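PDB 5NY5: 3,4-dihydroxybenzoate decarboxylase from Enterobacter cloacae, which catalyses the decarboxylation of 3,4-dihydroxybenzoate and the reverse para-carboxylation of catechols, as a prenylated-flavin-dependent enzyme of the UbiD family. Local coordinates for residues S78-A83 / C88-L93; G74-R79 / A215-A220; P288-Y293 / E325-L330. One frame throughout, in Å; residues are numbered along the deposited sequence.

How the interactions relate
Interaction 1 is local and partly exposed. It packs helix 79-84 against the loop that follows it, with a backbone bond, an arginine side chain reaching a carbonyl, and small apolar groups. Interaction 2 is buried and joins the loop just before that helix to helix 214-219, through a histidine and a tyrosine. Interactions 1 and 2 share Ser78 and Arg79. Interaction 3 is partly buried and sets Phe290 against a histidine of helix 324-346. Neither interaction 2 nor interaction 3 has a hydrogen bond across it. Helix 324-346 ties the set together: Glu326 and Thr329 hold His76 of interaction 2, and Thr329 also touches Ala82 of interaction 1.

Interaction 1: S78-A83 / C88-L93; sequences SRERAA and CVPSKL
Arg79 reaches from the first turn of helix 79-84 across Pro90. CB starts the chain and points past the loop, and the contact begins one atom later. CG lies against Pro90 CB at 3.7 Å. The chain is extended as far as CD, with CG anti to the backbone N (chi1 176°). CD comes to 3.5 Å from Pro90 O. A bend at chi3 (-92°) then swings the guanidinium so that an edge meets this carbonyl. NE and CZ pass near the oxygen, and NH1 is the atom that approaches it most closely. The N-H...O angle there is clearly bent. The modelled length from Arg79 NH1 to Pro90 O, 2.5 Å, is very short and its exact value is doubtful. NH2 turns to Glu336 in a salt bridge.

At the other end of the helix segment, Cys88 N donates to Ala83 O over 3.1 Å, with an N-H...O angle of 157°. The bond ties the start of segment 88-93 to the end of the helix segment. Ala83 CB fits against the loop backbone, 3.7 Å from Pro90 CA. Leu93 adds its two methyl groups. Its CD1 lies 3.9 Å from Ala83 CA, while its CD2 meets Ala82 CB at the same distance. Ser78 caps the helix start, its OG accepting from Arg81 N at 3.0 Å.

The contact folds the loop between helices 79-84 and 93-101 back on the first of them, in the UbiD N-terminal region. Helix 324-346 runs beside it: Leu333 touches both Arg79 and Leu93, and Thr329 touches Ala82. Ser91 O is further bonded to Asn353, on strand 351-356.

Interaction 2: G74-R79 / A215-A220; sequences GMHASR and AIYIGA
His76 and Tyr217 are brought together by two first torsions. His76 has chi1 -39°, which sets CG anti to its carbonyl carbon and sends the imidazole toward helix 214-219. Tyr217 has chi1 -88°, and its CB and the near side of its ring meet that imidazole. The two ring planes stand at 82° to each other. Their centroids are 5.4 Å apart.

The touching atoms are few. His76 CE1 lies 3.5 Å from Tyr217 CD2, which sits at the imidazole edge, near its plane. His76 NE2 lies 3.6 Å from Tyr217 CB. Further round the ring, His76 CD2 meets Ile218 CG1 at 4.2 Å. One face of the imidazole has CB of selenomethionine Met75 over its centre.

His76 sits in a type I beta turn from Gly74 to Ala77, after strand 70-73. The contact joins the loop before helix 79-84, in the N-terminal family region, to helix 214-219, in the Rift-related, FMN-binding family region. Ile169 and Phe222, which bind prenylated FMN in a structure of this protein, lie close to Tyr217 and Ile218.

No hydrogen bond crosses between the segments. The polar ends find partners elsewhere: His76 ND1 with Glu326 OE2, and Tyr217 OH with Leu151 O. ND1 is thus anchored, while the CE1 and NE2 atoms next round the ring lie against carbon atoms of Tyr217. The Glu326 carboxylate probably polarises the buried imidazole, but toward Tyr217 the contact is van der Waals.

Interaction 3: P288-Y293 / E325-L330; sequences PEFPGY and EEHTTL
Tyr293 O accepts from Glu289 N over 2.7 Å, and this bond closes the loop that carries Phe290 to His327. A type I beta turn from Glu289 to Gly292 lies inside it, with Gly292 N donating to Glu289 O at 3.1 Å. Phe290 is at the second position of that turn.

The methylene of Phe290 makes the main touch. Its CB stands over the centre of the His327 ring, 3.4 Å from the centroid and only 5° off the ring normal, as a CH-pi contact. With chi1 at 72°, CG lies between the backbone N and the carbonyl carbon, and the phenyl ring swings off to one side. The two ring planes are near parallel, at 7°. Their centroids are 4.7 Å from each other. The offset is large, so little of either ring faces the other.

His327 lies on helix 324-346, the long helix that leads from the flavin-binding domain to the C-terminal domain, as in UbiD relatives. The loop with Phe290 belongs to the flavin-binding side. Glu289 in the same loop forms a salt bridge with Arg171, a residue that binds prenylated FMN in a structure of this protein.

His327 ND1 is bonded to Gly361 O, which restrains the rotation of the imidazole, and Phe364 and His436 meet Phe290 edge-to-face. Across the subunit boundary, Trp415 of the second subunit bonds to Pro291 O.

Interaction 1: S78-A83 / C88-L93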
loop_
_atom_site.group_PDB
_atom_site.type_symbol
_atom_site.label_atom_id
_atom_site.label_comp_id
_atom_site.label_asym_id
_atom_site.label_seq_id
_atom_site.Cartn_x
_atom_site.Cartn_y
_atom_site.Cartn_z
ATOM N N SER A 78 -40.517 -7.024 -6.887
ATOM C CA SER A 78 -40.477 -5.655 -7.384
ATOM C C SER A 78 -40.621 -4.674 -6.228
ATOM O O SER A 78 -41.503 -4.833 -5.380
ATOM C CB SER A 78 -41.580 -5.417 -8.419
ATOM O OG SER A 78 -41.824 -4.034 -8.598
ATOM N N ARG A 79 -39.756 -3.662 -6.178
ATOM C CA ARG A 79 -39.881 -2.666 -5.121
ATOM C C ARG A 79 -41.121 -1.809 -5.327
ATOM O O ARG A 79 -41.802 -1.453 -4.359
ATOM C CB ARG A 79 -38.622 -1.798 -5.052
ATOM C CG ARG A 79 -38.709 -0.670 -4.034
ATOM C CD ARG A 79 -37.422 0.131 -3.958
ATOM N NE ARG A 79 -36.514 -0.392 -2.944
ATOM C CZ ARG A 79 -36.309 0.176 -1.764
ATOM N NH1 ARG A 79 -36.938 1.297 -1.448
ATOM N NH2 ARG A 79 -35.469 -0.370 -0.903
ATOM N N GLU A 80 -41.435 -1.479 -6.580
ATOM C CA GLU A 80 -42.663 -0.745 -6.864
ATOM C C GLU A 80 -43.884 -1.556 -6.456
ATOM O O GLU A 80 -44.801 -1.037 -5.811
ATOM C CB GLU A 80 -42.736 -0.382 -8.349
ATOM C CG GLU A 80 -41.884 0.816 -8.761
ATOM C CD GLU A 80 -40.409 0.482 -8.884
ATOM O OE1 GLU A 80 -40.082 -0.694 -9.151
ATOM O OE2 GLU A 80 -39.575 1.398 -8.714
ATOM N N ARG A 81 -43.906 -2.840 -6.820
ATOM C CA ARG A 81 -45.045 -3.685 -6.483
ATOM C C ARG A 81 -45.228 -3.790 -4.975
ATOM O O ARG A 81 -46.357 -3.723 -4.473
ATOM C CB ARG A 81 -44.873 -5.072 -7.105
ATOM C CG ARG A 81 -45.867 -6.101 -6.604
ATOM C CD ARG A 81 -46.260 -7.091 -7.688
ATOM N NE ARG A 81 -45.194 -8.026 -8.028
ATOM C CZ ARG A 81 -44.420 -7.928 -9.104
ATOM N NH1 ARG A 81 -44.588 -6.929 -9.958
ATOM N NH2 ARG A 81 -43.481 -8.833 -9.329
ATOM N N ALA A 82 -44.129 -3.942 -4.235
ATOM C CA ALA A 82 -44.225 -4.004 -2.782
ATOM C C ALA A 82 -44.726 -2.688 -2.206
ATOM O O ALA A 82 -45.515 -2.682 -1.254
ATOM C CB ALA A 82 -42.870 -4.372 -2.182
ATOM N N ALA A 83 -44.280 -1.562 -2.766
ATOM C CA ALA A 83 -44.731 -0.268 -2.272
ATOM C C ALA A 83 -46.210 -0.051 -2.565
ATOM O O ALA A 83 -46.941 0.501 -1.736
ATOM C CB ALA A 83 -43.891 0.849 -2.885
ATOM N N CYS A 88 -47.417 3.227 -0.335
ATOM C CA CYS A 88 -46.386 4.242 -0.167
ATOM C C CYS A 88 -45.525 4.260 -1.421
ATOM O O CYS A 88 -45.666 3.413 -2.305
ATOM C CB CYS A 88 -45.538 3.986 1.082
ATOM S SG CYS A 88 -44.580 2.461 1.029
ATOM N N VAL A 89 -44.629 5.239 -1.488
ATOM C CA VAL A 89 -43.732 5.379 -2.632
ATOM C C VAL A 89 -42.555 4.426 -2.452
ATOM O O VAL A 89 -42.175 4.126 -1.312
ATOM C CB VAL A 89 -43.268 6.834 -2.801
ATOM C CG1 VAL A 89 -44.467 7.749 -2.984
ATOM C CG2 VAL A 89 -42.436 7.274 -1.611
ATOM N N PRO A 90 -41.954 3.921 -3.534
ATOM C CA PRO A 90 -40.898 2.908 -3.371
ATOM C C PRO A 90 -39.644 3.427 -2.691
ATOM O O PRO A 90 -38.922 2.632 -2.081
ATOM C CB PRO A 90 -40.614 2.462 -4.813
ATOM C CG PRO A 90 -41.080 3.598 -5.662
ATOM C CD PRO A 90 -42.266 4.174 -4.951
ATOM N N SER A 91 -39.356 4.726 -2.774
ATOM C CA SER A 91 -38.146 5.238 -2.139
ATOM C C SER A 91 -38.300 5.324 -0.626
ATOM O O SER A 91 -37.311 5.195 0.104
ATOM C CB SER A 91 -37.780 6.603 -2.718
ATOM O OG SER A 91 -38.777 7.565 -2.429
ATOM N N LYS A 92 -39.520 5.536 -0.140
ATOM C CA LYS A 92 -39.804 5.585 1.287
ATOM C C LYS A 92 -40.326 4.259 1.824
ATOM O O LYS A 92 -40.864 4.220 2.934
ATOM C CB LYS A 92 -40.808 6.700 1.586
ATOM C CG LYS A 92 -40.338 8.084 1.188
ATOM C CD LYS A 92 -41.378 9.132 1.544
ATOM C CE LYS A 92 -40.902 10.533 1.196
ATOM N NZ LYS A 92 -41.845 11.578 1.688
ATOM N N LEU A 93 -40.170 3.175 1.063
ATOM C CA LEU A 93 -40.751 1.896 1.459
ATOM C C LEU A 93 -40.145 1.386 2.761
ATOM O O LEU A 93 -40.864 0.880 3.632
ATOM C CB LEU A 93 -40.564 0.875 0.338
ATOM C CG LEU A 93 -41.094 -0.538 0.567
ATOM C CD1 LEU A 93 -42.555 -0.507 0.964
ATOM C CD2 LEU A 93 -40.904 -1.374 -0.685
#

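Interaction 2: G74-R79 / A215-A220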
loop_
_atom_site.group_PDB
_atom_site.type_symbol
_atom_site.label_atom_id
_atom_site.label_comp_id
_atom_site.label_asym_id
_atom_site.label_seq_id
_atom_site.Cartn_x
_atom_site.Cartn_y
_atom_site.Cartn_z
ATOM N N GLY A 74 -43.405 -14.457 -7.841
ATOM C CA GLY A 74 -43.035 -13.092 -8.143
ATOM C C GLY A 74 -43.792 -12.017 -7.401
ATOM O O GLY A 74 -43.702 -10.846 -7.788
HETATM N N MSE A 75 -44.518 -12.364 -6.346
HETATM C CA MSE A 75 -45.375 -11.404 -5.663
HETATM C C MSE A 75 -44.575 -10.242 -5.082
HETATM O O MSE A 75 -44.990 -9.092 -5.178
HETATM C CB MSE A 75 -46.181 -12.105 -4.565
HETATM C CG MSE A 75 -47.393 -11.332 -4.049
HETATM SE SE MSE A 75 -48.745 -10.879 -5.397
HETATM C CE MSE A 75 -48.678 -12.466 -6.466
ATOM N N HIS A 76 -43.418 -10.543 -4.497
ATOM C CA HIS A 76 -42.550 -9.520 -3.933
ATOM C C HIS A 76 -41.369 -9.189 -4.836
ATOM O O HIS A 76 -40.431 -8.524 -4.387
ATOM C CB HIS A 76 -42.034 -9.952 -2.557
ATOM C CG HIS A 76 -43.050 -10.663 -1.721
ATOM N ND1 HIS A 76 -43.128 -12.037 -1.656
ATOM C CD2 HIS A 76 -44.028 -10.193 -0.912
ATOM C CE1 HIS A 76 -44.110 -12.383 -0.843
ATOM N NE2 HIS A 76 -44.672 -11.282 -0.379
ATOM N N ALA A 77 -41.393 -9.628 -6.094
ATOM C CA ALA A 77 -40.261 -9.454 -7.003
ATOM C C ALA A 77 -40.215 -8.076 -7.647
ATOM O O ALA A 77 -39.901 -7.956 -8.832
ATOM C CB ALA A 77 -40.295 -10.545 -8.070
ATOM N N SER A 78 -40.517 -7.024 -6.887
ATOM C CA SER A 78 -40.477 -5.655 -7.384
ATOM C C SER A 78 -40.621 -4.674 -6.228
ATOM O O SER A 78 -41.503 -4.833 -5.380
ATOM C CB SER A 78 -41.580 -5.417 -8.419
ATOM O OG SER A 78 -41.824 -4.034 -8.598
ATOM N N ARG A 79 -39.756 -3.662 -6.178
ATOM C CA ARG A 79 -39.881 -2.666 -5.121
ATOM C C ARG A 79 -41.121 -1.809 -5.327
ATOM O O ARG A 79 -41.802 -1.453 -4.359
ATOM C CB ARG A 79 -38.622 -1.798 -5.052
ATOM C CG ARG A 79 -38.709 -0.670 -4.034
ATOM C CD ARG A 79 -37.422 0.131 -3.958
ATOM N NE ARG A 79 -36.514 -0.392 -2.944
ATOM C CZ ARG A 79 -36.309 0.176 -1.764
ATOM N NH1 ARG A 79 -36.938 1.297 -1.448
ATOM N NH2 ARG A 79 -35.469 -0.370 -0.903
ATOM N N ALA A 215 -47.973 -8.118 3.343
ATOM C CA ALA A 215 -47.607 -7.430 4.575
ATOM C C ALA A 215 -47.058 -8.404 5.609
ATOM O O ALA A 215 -46.150 -8.062 6.374
ATOM C CB ALA A 215 -48.812 -6.677 5.134
ATOM N N ILE A 216 -47.588 -9.627 5.643
ATOM C CA ILE A 216 -47.092 -10.615 6.594
ATOM C C ILE A 216 -45.694 -11.074 6.204
ATOM O O ILE A 216 -44.772 -11.077 7.028
ATOM C CB ILE A 216 -48.067 -11.801 6.695
ATOM C CG1 ILE A 216 -49.423 -11.334 7.227
ATOM C CG2 ILE A 216 -47.485 -12.886 7.579
ATOM C CD1 ILE A 216 -50.414 -12.456 7.461
ATOM N N TYR A 217 -45.516 -11.469 4.942
ATOM C CA TYR A 217 -44.207 -11.921 4.479
ATOM C C TYR A 217 -43.143 -10.849 4.686
ATOM O O TYR A 217 -42.018 -11.153 5.097
ATOM C CB TYR A 217 -44.284 -12.313 3.004
ATOM C CG TYR A 217 -44.681 -13.748 2.746
ATOM C CD1 TYR A 217 -44.040 -14.795 3.391
ATOM C CD2 TYR A 217 -45.694 -14.055 1.849
ATOM C CE1 TYR A 217 -44.396 -16.107 3.150
ATOM C CE2 TYR A 217 -46.059 -15.363 1.604
ATOM C CZ TYR A 217 -45.409 -16.385 2.256
ATOM O OH TYR A 217 -45.772 -17.686 2.012
ATOM N N ILE A 218 -43.485 -9.590 4.414
ATOM C CA ILE A 218 -42.504 -8.513 4.495
ATOM C C ILE A 218 -42.199 -8.177 5.948
ATOM O O ILE A 218 -41.033 -8.060 6.344
ATOM C CB ILE A 218 -43.004 -7.280 3.722
ATOM C CG1 ILE A 218 -43.087 -7.590 2.226
ATOM C CG2 ILE A 218 -42.104 -6.084 3.977
ATOM C CD1 ILE A 218 -43.769 -6.511 1.418
ATOM N N GLY A 219 -43.240 -8.019 6.767
ATOM C CA GLY A 219 -43.031 -7.655 8.155
ATOM C C GLY A 219 -42.340 -8.729 8.968
ATOM O O GLY A 219 -41.647 -8.425 9.943
ATOM N N ALA A 220 -42.504 -9.995 8.580
ATOM C CA ALA A 220 -41.919 -11.092 9.340
ATOM C C ALA A 220 -40.397 -11.090 9.301
ATOM O O ALA A 220 -39.768 -11.743 10.139
ATOM C CB ALA A 220 -42.444 -12.430 8.822
#

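Interaction 3: P288-Y293 / E325-L330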
loop_
_atom_site.group_PDB
_atom_site.type_symbol
_atom_site.label_atom_id
_atom_site.label_comp_id
_atom_site.label_asym_id
_atom_site.label_seq_id
_atom_site.Cartn_x
_atom_site.Cartn_y
_atom_site.Cartn_z
ATOM N N PRO A 288 -30.641 -22.660 -5.868
ATOM C CA PRO A 288 -30.052 -21.349 -6.156
ATOM C C PRO A 288 -30.177 -20.433 -4.947
ATOM O O PRO A 288 -31.253 -20.289 -4.363
ATOM C CB PRO A 288 -30.880 -20.841 -7.340
ATOM C CG PRO A 288 -31.401 -22.070 -7.986
ATOM C CD PRO A 288 -31.629 -23.059 -6.885
ATOM N N GLU A 289 -29.063 -19.820 -4.568
ATOM C CA GLU A 289 -29.023 -18.915 -3.433
ATOM C C GLU A 289 -29.128 -17.469 -3.903
ATOM O O GLU A 289 -29.034 -17.165 -5.094
ATOM C CB GLU A 289 -27.742 -19.127 -2.622
ATOM C CG GLU A 289 -27.539 -20.551 -2.130
ATOM C CD GLU A 289 -28.549 -20.963 -1.077
ATOM O OE1 GLU A 289 -28.687 -22.178 -0.832
ATOM O OE2 GLU A 289 -29.201 -20.075 -0.488
ATOM N N PHE A 290 -29.321 -16.568 -2.941
ATOM C CA PHE A 290 -29.485 -15.162 -3.287
ATOM C C PHE A 290 -28.267 -14.523 -3.961
ATOM O O PHE A 290 -28.481 -13.615 -4.782
ATOM C CB PHE A 290 -29.905 -14.363 -2.039
ATOM C CG PHE A 290 -28.812 -14.171 -1.026
ATOM C CD1 PHE A 290 -27.986 -13.063 -1.084
ATOM C CD2 PHE A 290 -28.624 -15.088 -0.007
ATOM C CE1 PHE A 290 -26.984 -12.878 -0.155
ATOM C CE2 PHE A 290 -27.622 -14.906 0.928
ATOM C CZ PHE A 290 -26.803 -13.800 0.852
ATOM N N PRO A 291 -27.011 -14.908 -3.687
ATOM C CA PRO A 291 -25.902 -14.298 -4.440
ATOM C C PRO A 291 -25.918 -14.624 -5.923
ATOM O O PRO A 291 -25.296 -13.895 -6.704
ATOM C CB PRO A 291 -24.652 -14.868 -3.756
ATOM C CG PRO A 291 -25.104 -15.271 -2.417
ATOM C CD PRO A 291 -26.487 -15.788 -2.627
ATOM N N GLY A 292 -26.600 -15.687 -6.339
ATOM C CA GLY A 292 -26.701 -16.038 -7.744
ATOM C C GLY A 292 -26.125 -17.388 -8.104
ATOM O O GLY A 292 -26.115 -17.739 -9.292
ATOM N N TYR A 293 -25.651 -18.168 -7.142
ATOM C CA TYR A 293 -25.046 -19.462 -7.400
ATOM C C TYR A 293 -25.874 -20.547 -6.729
ATOM O O TYR A 293 -26.657 -20.282 -5.813
ATOM C CB TYR A 293 -23.599 -19.503 -6.890
ATOM C CG TYR A 293 -22.776 -18.308 -7.308
ATOM C CD1 TYR A 293 -22.037 -18.325 -8.483
ATOM C CD2 TYR A 293 -22.744 -17.158 -6.532
ATOM C CE1 TYR A 293 -21.288 -17.233 -8.871
ATOM C CE2 TYR A 293 -22.000 -16.061 -6.912
ATOM C CZ TYR A 293 -21.273 -16.105 -8.081
ATOM O OH TYR A 293 -20.528 -15.013 -8.461
ATOM N N GLU A 325 -35.192 -10.859 -7.421
ATOM C CA GLU A 325 -35.648 -9.637 -6.768
ATOM C C GLU A 325 -36.571 -9.924 -5.590
ATOM O O GLU A 325 -36.665 -9.111 -4.665
ATOM C CB GLU A 325 -36.359 -8.747 -7.782
ATOM C CG GLU A 325 -36.654 -7.345 -7.293
ATOM C CD GLU A 325 -35.432 -6.460 -7.334
ATOM O OE1 GLU A 325 -34.450 -6.844 -7.999
ATOM O OE2 GLU A 325 -35.448 -5.385 -6.703
ATOM N N GLU A 326 -37.266 -11.061 -5.610
ATOM C CA GLU A 326 -38.137 -11.407 -4.493
ATOM C C GLU A 326 -37.343 -11.523 -3.197
ATOM O O GLU A 326 -37.802 -11.082 -2.135
ATOM C CB GLU A 326 -38.885 -12.704 -4.799
ATOM C CG GLU A 326 -40.069 -12.957 -3.891
ATOM C CD GLU A 326 -41.268 -13.505 -4.639
ATOM O OE1 GLU A 326 -41.077 -14.095 -5.724
ATOM O OE2 GLU A 326 -42.403 -13.338 -4.146
ATOM N N HIS A 327 -36.140 -12.095 -3.263
ATOM C CA HIS A 327 -35.278 -12.119 -2.086
ATOM C C HIS A 327 -34.788 -10.721 -1.737
ATOM O O HIS A 327 -34.719 -10.360 -0.556
ATOM C CB HIS A 327 -34.095 -13.057 -2.317
ATOM C CG HIS A 327 -33.209 -13.213 -1.122
ATOM N ND1 HIS A 327 -32.323 -12.238 -0.717
ATOM C CD2 HIS A 327 -33.073 -14.232 -0.241
ATOM C CE1 HIS A 327 -31.681 -12.648 0.361
ATOM N NE2 HIS A 327 -32.117 -13.856 0.671
ATOM N N THR A 328 -34.437 -9.925 -2.749
ATOM C CA THR A 328 -33.949 -8.571 -2.504
ATOM C C THR A 328 -34.962 -7.747 -1.720
ATOM O O THR A 328 -34.589 -6.973 -0.833
ATOM C CB THR A 328 -33.619 -7.885 -3.830
ATOM O OG1 THR A 328 -32.543 -8.573 -4.477
ATOM C CG2 THR A 328 -33.225 -6.439 -3.596
ATOM N N THR A 329 -36.250 -7.898 -2.034
ATOM C CA THR A 329 -37.279 -7.180 -1.291
ATOM C C THR A 329 -37.345 -7.659 0.152
ATOM O O THR A 329 -37.264 -6.857 1.089
ATOM C CB THR A 329 -38.639 -7.355 -1.965
ATOM O OG1 THR A 329 -38.628 -6.712 -3.243
ATOM C CG2 THR A 329 -39.738 -6.752 -1.109
ATOM N N LEU A 330 -37.485 -8.970 0.347
ATOM C CA LEU A 330 -37.699 -9.502 1.688
ATOM C C LEU A 330 -36.484 -9.291 2.583
ATOM O O LEU A 330 -36.628 -9.068 3.788
ATOM C CB LEU A 330 -38.062 -10.985 1.607
ATOM C CG LEU A 330 -39.363 -11.289 0.859
ATOM C CD1 LEU A 330 -39.633 -12.783 0.805
ATOM C CD2 LEU A 330 -40.530 -10.553 1.496
#